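Local coordinates for protein putative dehydrogenase (Pseudomonas fluorescens, PDB 6UUG) that acts as a two-component flavin-dependent methanesulfinate monooxygenase, MsuC, in bacterial sulfur assimilation, and is built on an acyl-CoA dehydrogenase-like fold, at residues 345-348 / 349-353; 388-392 / 393-397. All blocks are in the same frame, centred on the assembly; numbering follows the deposited sequence.

Contact 1 (345-348 / 349-353)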
# COMPACT_ATOMS: atom_id res chain seq x y z
N THR A 345 1.24 19.46 2.17
CA THR A 345 0.28 18.37 2.35
C THR A 345 -0.38 18.02 1.02
O THR A 345 -0.48 16.84 0.65
CB THR A 345 -0.78 18.80 3.38
OG1 THR A 345 -0.15 19.00 4.65
CG2 THR A 345 -1.86 17.75 3.52
N ALA A 346 -0.83 19.04 0.28
CA ALA A 346 -1.43 18.81 -1.04
C ALA A 346 -0.42 18.21 -2.02
O ALA A 346 -0.78 17.33 -2.82
CB ALA A 346 -1.99 20.13 -1.59
N LYS A 347 0.83 18.68 -1.98
CA LYS A 347 1.84 18.18 -2.91
C LYS A 347 2.14 16.71 -2.67
O LYS A 347 2.29 15.94 -3.63
CB LYS A 347 3.12 19.02 -2.80
CG LYS A 347 4.07 18.77 -3.98
CD LYS A 347 5.23 19.75 -4.05
CE LYS A 347 6.24 19.32 -5.13
NZ LYS A 347 7.62 19.26 -4.59
N VAL A 348 2.26 16.29 -1.40
CA VAL A 348 2.51 14.88 -1.12
C VAL A 348 1.37 14.02 -1.66
O VAL A 348 1.60 13.01 -2.35
CB VAL A 348 2.73 14.65 0.39
CG1 VAL A 348 2.79 13.15 0.69
CG2 VAL A 348 4.04 15.30 0.80
N ALA A 349 0.12 14.43 -1.41
CA ALA A 349 -1.02 13.66 -1.90
C ALA A 349 -1.05 13.64 -3.42
O ALA A 349 -1.23 12.57 -4.03
CB ALA A 349 -2.33 14.23 -1.35
N ALA A 350 -0.87 14.80 -4.05
CA ALA A 350 -0.91 14.83 -5.52
C ALA A 350 0.20 13.99 -6.11
O ALA A 350 -0.00 13.31 -7.12
CB ALA A 350 -0.80 16.26 -6.03
N SER A 351 1.38 14.02 -5.50
CA SER A 351 2.52 13.26 -6.02
C SER A 351 2.26 11.77 -5.92
O SER A 351 2.39 11.03 -6.91
CB SER A 351 3.79 13.62 -5.25
OG SER A 351 4.18 14.97 -5.51
N ARG A 352 1.95 11.30 -4.72
CA ARG A 352 1.88 9.86 -4.47
C ARG A 352 0.63 9.25 -5.08
O ARG A 352 0.69 8.23 -5.79
CB ARG A 352 1.89 9.58 -2.98
CG ARG A 352 3.20 9.83 -2.36
CD ARG A 352 3.18 9.34 -0.95
NE ARG A 352 4.49 8.83 -0.58
CZ ARG A 352 4.78 8.40 0.64
NH1 ARG A 352 3.83 8.42 1.57
NH2 ARG A 352 6.00 7.94 0.92
N GLN A 353 -0.53 9.84 -4.78
CA GLN A 353 -1.77 9.28 -5.31
C GLN A 353 -1.88 9.54 -6.81
O GLN A 353 -2.46 8.72 -7.54
CB GLN A 353 -2.96 9.86 -4.56
CG GLN A 353 -3.04 9.42 -3.09
CD GLN A 353 -4.26 10.00 -2.39
OE1 GLN A 353 -4.22 11.13 -1.92
NE2 GLN A 353 -5.34 9.24 -2.33

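Contact 2 (388-392 / 393-397)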
# COMPACT_ATOMS: atom_id res chain seq x y z
N LEU A 388 10.42 14.21 -8.61
CA LEU A 388 11.73 13.90 -8.03
C LEU A 388 12.57 15.11 -7.66
O LEU A 388 13.56 14.96 -6.93
CB LEU A 388 12.55 13.06 -9.01
CG LEU A 388 11.96 11.70 -9.36
CD1 LEU A 388 12.80 11.05 -10.47
CD2 LEU A 388 11.89 10.84 -8.11
N HIS A 389 12.22 16.29 -8.16
CA HIS A 389 13.10 17.43 -7.92
C HIS A 389 13.03 17.95 -6.50
O HIS A 389 13.93 18.70 -6.09
CB HIS A 389 12.79 18.52 -8.94
CG HIS A 389 13.19 18.15 -10.34
ND1 HIS A 389 14.42 18.46 -10.87
CD2 HIS A 389 12.53 17.46 -11.30
CE1 HIS A 389 14.50 17.99 -12.11
NE2 HIS A 389 13.36 17.38 -12.39
N ASP A 390 12.03 17.54 -5.71
CA ASP A 390 11.92 17.88 -4.30
C ASP A 390 11.55 16.57 -3.61
O ASP A 390 10.40 16.12 -3.71
CB ASP A 390 10.88 18.98 -4.08
CG ASP A 390 10.41 19.12 -2.63
OD1 ASP A 390 11.14 18.76 -1.67
OD2 ASP A 390 9.28 19.63 -2.45
N PRO A 391 12.50 15.90 -2.95
CA PRO A 391 12.27 14.51 -2.53
C PRO A 391 11.13 14.36 -1.52
O PRO A 391 11.11 15.00 -0.47
CB PRO A 391 13.62 14.08 -1.94
CG PRO A 391 14.43 15.32 -1.79
CD PRO A 391 13.90 16.31 -2.78
N LEU A 392 10.20 13.46 -1.84
CA LEU A 392 8.99 13.28 -1.03
C LEU A 392 9.31 12.90 0.41
O LEU A 392 8.60 13.31 1.34
CB LEU A 392 8.10 12.21 -1.68
CG LEU A 392 6.63 12.52 -1.95
CD1 LEU A 392 6.46 13.91 -2.49
CD2 LEU A 392 6.13 11.51 -2.96
N ASP A 393 10.36 12.10 0.64
CA ASP A 393 10.63 11.66 2.01
C ASP A 393 10.94 12.85 2.91
O ASP A 393 10.59 12.85 4.09
CB ASP A 393 11.79 10.67 2.04
CG ASP A 393 11.41 9.31 1.48
OD1 ASP A 393 10.31 8.82 1.81
OD2 ASP A 393 12.22 8.77 0.71
N TYR A 394 11.62 13.86 2.37
CA TYR A 394 11.92 15.02 3.20
C TYR A 394 10.74 15.97 3.33
O TYR A 394 10.67 16.72 4.31
CB TYR A 394 13.19 15.71 2.67
CG TYR A 394 14.40 14.93 3.13
CD1 TYR A 394 14.84 15.02 4.44
CD2 TYR A 394 15.06 14.04 2.28
CE1 TYR A 394 15.93 14.29 4.90
CE2 TYR A 394 16.17 13.29 2.73
CZ TYR A 394 16.58 13.42 4.04
OH TYR A 394 17.65 12.70 4.52
N LYS A 395 9.79 15.93 2.38
CA LYS A 395 8.51 16.61 2.60
C LYS A 395 7.75 15.99 3.76
O LYS A 395 7.16 16.70 4.59
CB LYS A 395 7.66 16.59 1.33
CG LYS A 395 8.18 17.50 0.19
CD LYS A 395 7.57 18.93 0.23
CE LYS A 395 8.32 19.86 1.18
NZ LYS A 395 8.19 21.31 0.81
N LEU A 396 7.75 14.65 3.84
CA LEU A 396 7.10 13.97 4.96
C LEU A 396 7.80 14.31 6.27
O LEU A 396 7.15 14.44 7.32
CB LEU A 396 7.09 12.45 4.72
CG LEU A 396 6.13 12.01 3.61
CD1 LEU A 396 6.34 10.54 3.24
CD2 LEU A 396 4.70 12.25 4.05
N HIS A 397 9.13 14.42 6.24
CA HIS A 397 9.89 14.82 7.42
C HIS A 397 9.41 16.19 7.93
O HIS A 397 9.11 16.35 9.12
CB HIS A 397 11.38 14.84 7.06
CG HIS A 397 12.30 15.07 8.23
ND1 HIS A 397 12.45 16.32 8.81
CD2 HIS A 397 13.16 14.25 8.87
CE1 HIS A 397 13.34 16.24 9.79
NE2 HIS A 397 13.78 15.00 9.85

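Contact 1 (345-348 / 349-353)
Successive i to i+4 bonds of one continuous alpha-helix join 345-348 to 349-353, from Ala-349 N to Thr-345 O, Ala-350 N to Ala-346 O, Ser-351 N to Lys-347 O and Arg-352 N to Val-348 O. The polar side chain of Ser-351 adds to this pattern. With its hydroxyl turned back beside its own backbone N (chi1 -68°), OG donates to Lys-347 O at 2.8 Å. That carbonyl oxygen is thereby gripped twice, by Ser-351 N and OG from opposite faces of its plane, the hydroxyl standing 36° out of the plane. This i to i-4 bond is a common way for a serine buried in a helix to satisfy its hydroxyl, here on helix 333-360 of the acyl-CoA dehydrogenase-type C-terminal domain, with Phe-260 of helix 247-277 packed on Ser-351. One residue further on, Val-348 and Arg-352 run alongside each other in the same direction, with CG1 of Val-348 4.2 Å from CD of Arg-352. The arginine's CB also passes 3.5 Å from Val-348 O, while its NH1 forms a salt bridge with Glu-302 of the second subunit. Ala-349 and Ala-350, small and buried, face Leu-313 and Ile-310 of helix 294-327.

Contact 2 (388-392 / 393-397)
Lys-395 curls back from the first turn of helix 392-405 to lie across Asp-390, the two side chains crossing at about a right angle. Its CB rests 3.4 Å from Leu-392 O. From there the chain bends at chi2 (-91°) and again at chi3 (84°), a double kink that brings its methylene groups onto the carboxylate instead of carrying them straight out. CG lies at similar distances from both oxygens, 3.6 Å from Asp-390 OD2; CD comes nearer, 3.3 Å from the same OD2, and CE follows at 3.8 Å. At the tip, NZ makes a long salt bridge, 3.8 Å from Asp-390 OD2, with a long, weak ion pair to Glu-398 and a weak hydrogen bond to Tyr-414 O. The stronger partner of OD2 is Lys-347 on helix 333-360, so the buried aspartate sits between two lysine ammonium groups, which would probably favour its ionised form. With an alanine here in place of Lys-395, the methylenes lying over the carboxylate would be gone, and Asp-390 would probably lose the packing on that flank along with its second, more distant positive charge. On the backbone, Pro-391 O accepts from Lys-395 N at 3.3 Å, in the carbonyl plane, and more weakly from Tyr-394 N. The proline ring meets the tyrosine obliquely, with CG 4.3 Å from Tyr-394 CD2. The tyrosine also faces the third subunit, where its OH hydrogen-bonds to Asp-293 of that subunit, as Asp-393 OD2 does to His-299 of the same subunit. Pro-391 O and then Leu-392 O, which bonds to Leu-396 N, open the regular i to i+4 pattern: a loop-to-helix junction with proline at the N-cap position, set here at a subunit interface.

How the contacts relate
From the N terminus, the chain first passes through contact 1, well inside helix 333-360, and then, after helix 378-386, reaches contact 2, where a loop turns into helix 392-405. The two are in series: neither encloses nor crosses the other, and each joins adjoining segments without closing a long loop. The centres of contact 1 and contact 2 are nevertheless about 10 Å apart. Lys-347 NZ meets Asp-390 OD2 at 2.7 Å in a salt bridge, while Leu-392 packs on Ser-351 and Arg-352, and Leu-396 on Arg-352. Together these contacts join helix 333-360 to the loop before helix 392-405 and to its first turns, beside the second subunit, which both contacts touch.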